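Local coordinates for protein endonuclease III (Geobacillus stearothermophilus, PDB 1ORN) that probably excises oxidised pyrimidine bases from DNA as an iron-sulfur glycosylase, working through a covalent enzyme-DNA intermediate, at residues L76-D79 / I80-I83. Numbering follows the deposited sequence.
With nucleotides of chain A.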
ATOM      1  N   LEU C  76     -15.812   3.029 -18.733  1.00 41.34           N
ATOM      2  CA  LEU C  76     -14.678   3.019 -17.816  1.00 40.41           C
ATOM      3  C   LEU C  76     -14.483   1.603 -17.266  1.00 40.27           C
ATOM      4  O   LEU C  76     -13.352   1.154 -17.063  1.00 39.46           O
ATOM      5  CB  LEU C  76     -14.906   4.015 -16.671  1.00 38.39           C
ATOM      6  CG  LEU C  76     -13.789   4.088 -15.620  1.00 37.05           C
ATOM      7  CD1 LEU C  76     -12.474   4.504 -16.284  1.00 34.99           C
ATOM      8  CD2 LEU C  76     -14.169   5.076 -14.529  1.00 37.09           C
ATOM      9  N   GLU C  77     -15.586   0.899 -17.032  1.00 40.16           N
ATOM     10  CA  GLU C  77     -15.513  -0.468 -16.522  1.00 42.03           C
ATOM     11  C   GLU C  77     -14.644  -1.328 -17.431  1.00 41.75           C
ATOM     12  O   GLU C  77     -13.781  -2.068 -16.963  1.00 41.31           O
ATOM     13  CB  GLU C  77     -16.909  -1.090 -16.423  1.00 42.98           C
ATOM     14  CG  GLU C  77     -17.754  -0.589 -15.256  1.00 44.08           C
ATOM     15  CD  GLU C  77     -19.076  -1.342 -15.122  1.00 46.61           C
ATOM     16  OE1 GLU C  77     -19.843  -1.043 -14.181  1.00 47.43           O
ATOM     17  OE2 GLU C  77     -19.348  -2.236 -15.954  1.00 47.83           O
ATOM     18  N   GLN C  78     -14.871  -1.229 -18.736  1.00 42.86           N
ATOM     19  CA  GLN C  78     -14.092  -2.008 -19.690  1.00 44.11           C
ATOM     20  C   GLN C  78     -12.626  -1.592 -19.708  1.00 44.01           C
ATOM     21  O   GLN C  78     -11.737  -2.436 -19.824  1.00 45.21           O
ATOM     22  CB  GLN C  78     -14.684  -1.875 -21.099  1.00 45.42           C
ATOM     23  CG  GLN C  78     -15.976  -2.653 -21.291  1.00 47.56           C
ATOM     24  CD  GLN C  78     -15.847  -4.101 -20.845  1.00 48.70           C
ATOM     25  OE1 GLN C  78     -14.963  -4.829 -21.304  1.00 48.50           O
ATOM     26  NE2 GLN C  78     -16.727  -4.523 -19.941  1.00 49.74           N
ATOM     27  N   ASP C  79     -12.379  -0.293 -19.580  1.00 42.78           N
ATOM     28  CA  ASP C  79     -11.018   0.229 -19.589  1.00 42.82           C
ATOM     29  C   ASP C  79     -10.150  -0.299 -18.444  1.00 41.04           C
ATOM     30  O   ASP C  79      -8.928  -0.362 -18.575  1.00 41.58           O
ATOM     31  CB  ASP C  79     -11.049   1.761 -19.560  1.00 44.77           C
ATOM     32  CG  ASP C  79     -11.405   2.359 -20.909  1.00 46.60           C
ATOM     33  OD1 ASP C  79     -11.737   3.562 -20.964  1.00 48.51           O
ATOM     34  OD2 ASP C  79     -11.342   1.625 -21.918  1.00 48.36           O
ATOM     35  N   ILE C  80     -10.778  -0.676 -17.330  1.00 40.03           N
ATOM     36  CA  ILE C  80     -10.042  -1.196 -16.173  1.00 38.12           C
ATOM     37  C   ILE C  80     -10.458  -2.622 -15.823  1.00 38.95           C
ATOM     38  O   ILE C  80     -10.140  -3.123 -14.746  1.00 36.87           O
ATOM     39  CB  ILE C  80     -10.266  -0.327 -14.909  1.00 36.68           C
ATOM     40  CG1 ILE C  80     -11.726  -0.417 -14.457  1.00 36.62           C
ATOM     41  CG2 ILE C  80      -9.873   1.111 -15.185  1.00 36.79           C
ATOM     42  CD1 ILE C  80     -12.011   0.275 -13.133  1.00 36.87           C
ATOM     43  N   ARG C  81     -11.157  -3.281 -16.740  1.00 39.26           N
ATOM     44  CA  ARG C  81     -11.631  -4.643 -16.503  1.00 40.37           C
ATOM     45  C   ARG C  81     -10.572  -5.635 -16.020  1.00 38.86           C
ATOM     46  O   ARG C  81     -10.852  -6.465 -15.157  1.00 39.83           O
ATOM     47  CB  ARG C  81     -12.296  -5.194 -17.770  1.00 42.54           C
ATOM     48  CG  ARG C  81     -12.808  -6.618 -17.622  1.00 45.78           C
ATOM     49  CD  ARG C  81     -13.496  -7.109 -18.891  1.00 46.59           C
ATOM     50  NE  ARG C  81     -13.898  -8.509 -18.771  1.00 50.40           N
ATOM     51  CZ  ARG C  81     -13.047  -9.531 -18.711  1.00 51.37           C
ATOM     52  NH1 ARG C  81     -11.739  -9.312 -18.763  1.00 53.01           N
ATOM     53  NH2 ARG C  81     -13.501 -10.771 -18.590  1.00 52.82           N
ATOM     54  N   SER C  82      -9.362  -5.551 -16.567  1.00 39.28           N
ATOM     55  CA  SER C  82      -8.287  -6.471 -16.202  1.00 38.23           C
ATOM     56  C   SER C  82      -7.779  -6.357 -14.766  1.00 38.13           C
ATOM     57  O   SER C  82      -7.023  -7.211 -14.305  1.00 37.78           O
ATOM     58  CB  SER C  82      -7.109  -6.315 -17.167  1.00 40.44           C
ATOM     59  OG  SER C  82      -7.460  -6.781 -18.460  1.00 42.19           O
ATOM     60  N   ILE C  83      -8.189  -5.304 -14.068  1.00 36.29           N
ATOM     61  CA  ILE C  83      -7.776  -5.090 -12.683  1.00 35.31           C
ATOM     62  C   ILE C  83      -8.572  -5.998 -11.739  1.00 35.94           C
ATOM     63  O   ILE C  83      -8.068  -6.440 -10.700  1.00 33.70           O
ATOM     64  CB  ILE C  83      -8.023  -3.609 -12.257  1.00 36.45           C
ATOM     65  CG1 ILE C  83      -7.150  -2.660 -13.089  1.00 36.63           C
ATOM     66  CG2 ILE C  83      -7.743  -3.432 -10.769  1.00 35.82           C
ATOM     67  CD1 ILE C  83      -5.668  -2.787 -12.830  1.00 36.73           C
TER
ATOM     68  P    DT A   7     -14.146 -11.478 -13.528  1.00 48.38           P
ATOM     69  OP1  DT A   7     -15.368 -10.845 -14.092  1.00 47.67           O
ATOM     70  OP2  DT A   7     -14.145 -12.930 -13.217  1.00 49.30           O
ATOM     71  O5'  DT A   7     -12.921 -11.166 -14.493  1.00 47.05           O
ATOM     72  C5'  DT A   7     -12.526  -9.818 -14.731  1.00 48.13           C
ATOM     73  C4'  DT A   7     -11.025  -9.674 -14.628  1.00 46.81           C
ATOM     74  O4'  DT A   7     -10.577  -9.831 -13.256  1.00 44.61           O
ATOM     75  C3'  DT A   7     -10.208 -10.662 -15.463  1.00 46.94           C
ATOM     76  O3'  DT A   7      -9.194  -9.947 -16.170  1.00 49.11           O
ATOM     77  C2'  DT A   7      -9.598 -11.595 -14.428  1.00 45.83           C
ATOM     78  C1'  DT A   7      -9.448 -10.687 -13.216  1.00 44.25           C
ATOM     79  N1   DT A   7      -9.440 -11.377 -11.904  1.00 43.27           N
ATOM     80  C2   DT A   7      -8.388 -11.131 -11.037  1.00 42.09           C
ATOM     81  O2   DT A   7      -7.461 -10.385 -11.304  1.00 43.00           O
ATOM     82  N3   DT A   7      -8.466 -11.799  -9.835  1.00 41.11           N
ATOM     83  C4   DT A   7      -9.463 -12.663  -9.422  1.00 39.48           C
ATOM     84  O4   DT A   7      -9.407 -13.174  -8.306  1.00 38.45           O
ATOM     85  C5   DT A   7     -10.522 -12.885 -10.383  1.00 39.89           C
ATOM     86  C7   DT A   7     -11.632 -13.824 -10.033  1.00 41.69           C
ATOM     87  C6   DT A   7     -10.460 -12.238 -11.557  1.00 41.53           C
ATOM     88  P    DG A   8      -8.277 -10.710 -17.245  1.00 51.18           P
ATOM     89  OP1  DG A   8      -7.896  -9.723 -18.286  1.00 48.66           O
ATOM     90  OP2  DG A   8      -8.951 -11.972 -17.640  1.00 50.88           O
ATOM     91  O5'  DG A   8      -6.975 -11.061 -16.404  1.00 51.61           O
ATOM     92  C5'  DG A   8      -6.210 -10.014 -15.816  1.00 53.87           C
ATOM     93  C4'  DG A   8      -4.964 -10.570 -15.171  1.00 55.00           C
ATOM     94  O4'  DG A   8      -5.257 -11.100 -13.858  1.00 55.32           O
ATOM     95  C3'  DG A   8      -4.290 -11.694 -15.953  1.00 56.10           C
ATOM     96  O3'  DG A   8      -2.886 -11.466 -15.976  1.00 57.89           O
ATOM     97  C2'  DG A   8      -4.636 -12.942 -15.156  1.00 55.93           C
ATOM     98  C1'  DG A   8      -4.734 -12.412 -13.736  1.00 55.10           C
ATOM     99  N9   DG A   8      -5.624 -13.163 -12.853  1.00 53.50           N
ATOM    100  C8   DG A   8      -6.858 -13.680 -13.163  1.00 53.06           C
ATOM    101  N7   DG A   8      -7.425 -14.292 -12.157  1.00 52.15           N
ATOM    102  C5   DG A   8      -6.508 -14.175 -11.121  1.00 51.50           C
ATOM    103  C6   DG A   8      -6.569 -14.642  -9.778  1.00 50.07           C
ATOM    104  O6   DG A   8      -7.475 -15.271  -9.219  1.00 49.84           O
ATOM    105  N1   DG A   8      -5.423 -14.302  -9.067  1.00 50.26           N
ATOM    106  C2   DG A   8      -4.356 -13.605  -9.575  1.00 49.94           C
ATOM    107  N2   DG A   8      -3.343 -13.374  -8.725  1.00 49.71           N
ATOM    108  N3   DG A   8      -4.286 -13.165 -10.823  1.00 51.36           N
ATOM    109  C4   DG A   8      -5.389 -13.483 -11.535  1.00 51.71           C
TER
HETATM  110  O   HOH W   1      -8.474  -3.665 -18.584  1.00 44.66           O
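The backbone N of Ile80 is shared by two carbonyls of the last helical turn: it donates to Leu76 O at 3.2 Å, and more weakly to Glu77 O. With this residue the chain leaves helix 73-79, and Arg81 N makes a weak bond of 3.2 Å to Gln78 O. Ile80 suits its buried place because its apolar branches pack against Leu76, Leu58 of helix 48-61 and Ala90 of helix 86-103; with chi1 66°, CG1 lies beside Leu76 O. Gln78 and Arg81 run side by side, Gln78 OE1 lying 3.6 Å from Arg81 CD, with their flat ends 39° apart. Arg81 is extended as far as NE; C5' of DT7 of chain A sits over the centre of one guanidinium face, 4.0 Å from its plane, and OP1 of DG8 of chain A lies in plane at the edge, 3.9 Å from Arg81 NH1, a long-range charge attraction. A leucine in its place would probably deprive this phosphate of the arginine's positive charge and uncover C5' of the sugar. Small Ser82 lets OG donate to the same OP1 at 3.0 Å. Such a helix end, running into a 3-10 turn, forms part of the DNA-binding surface of this HhH-GPD glycosylase.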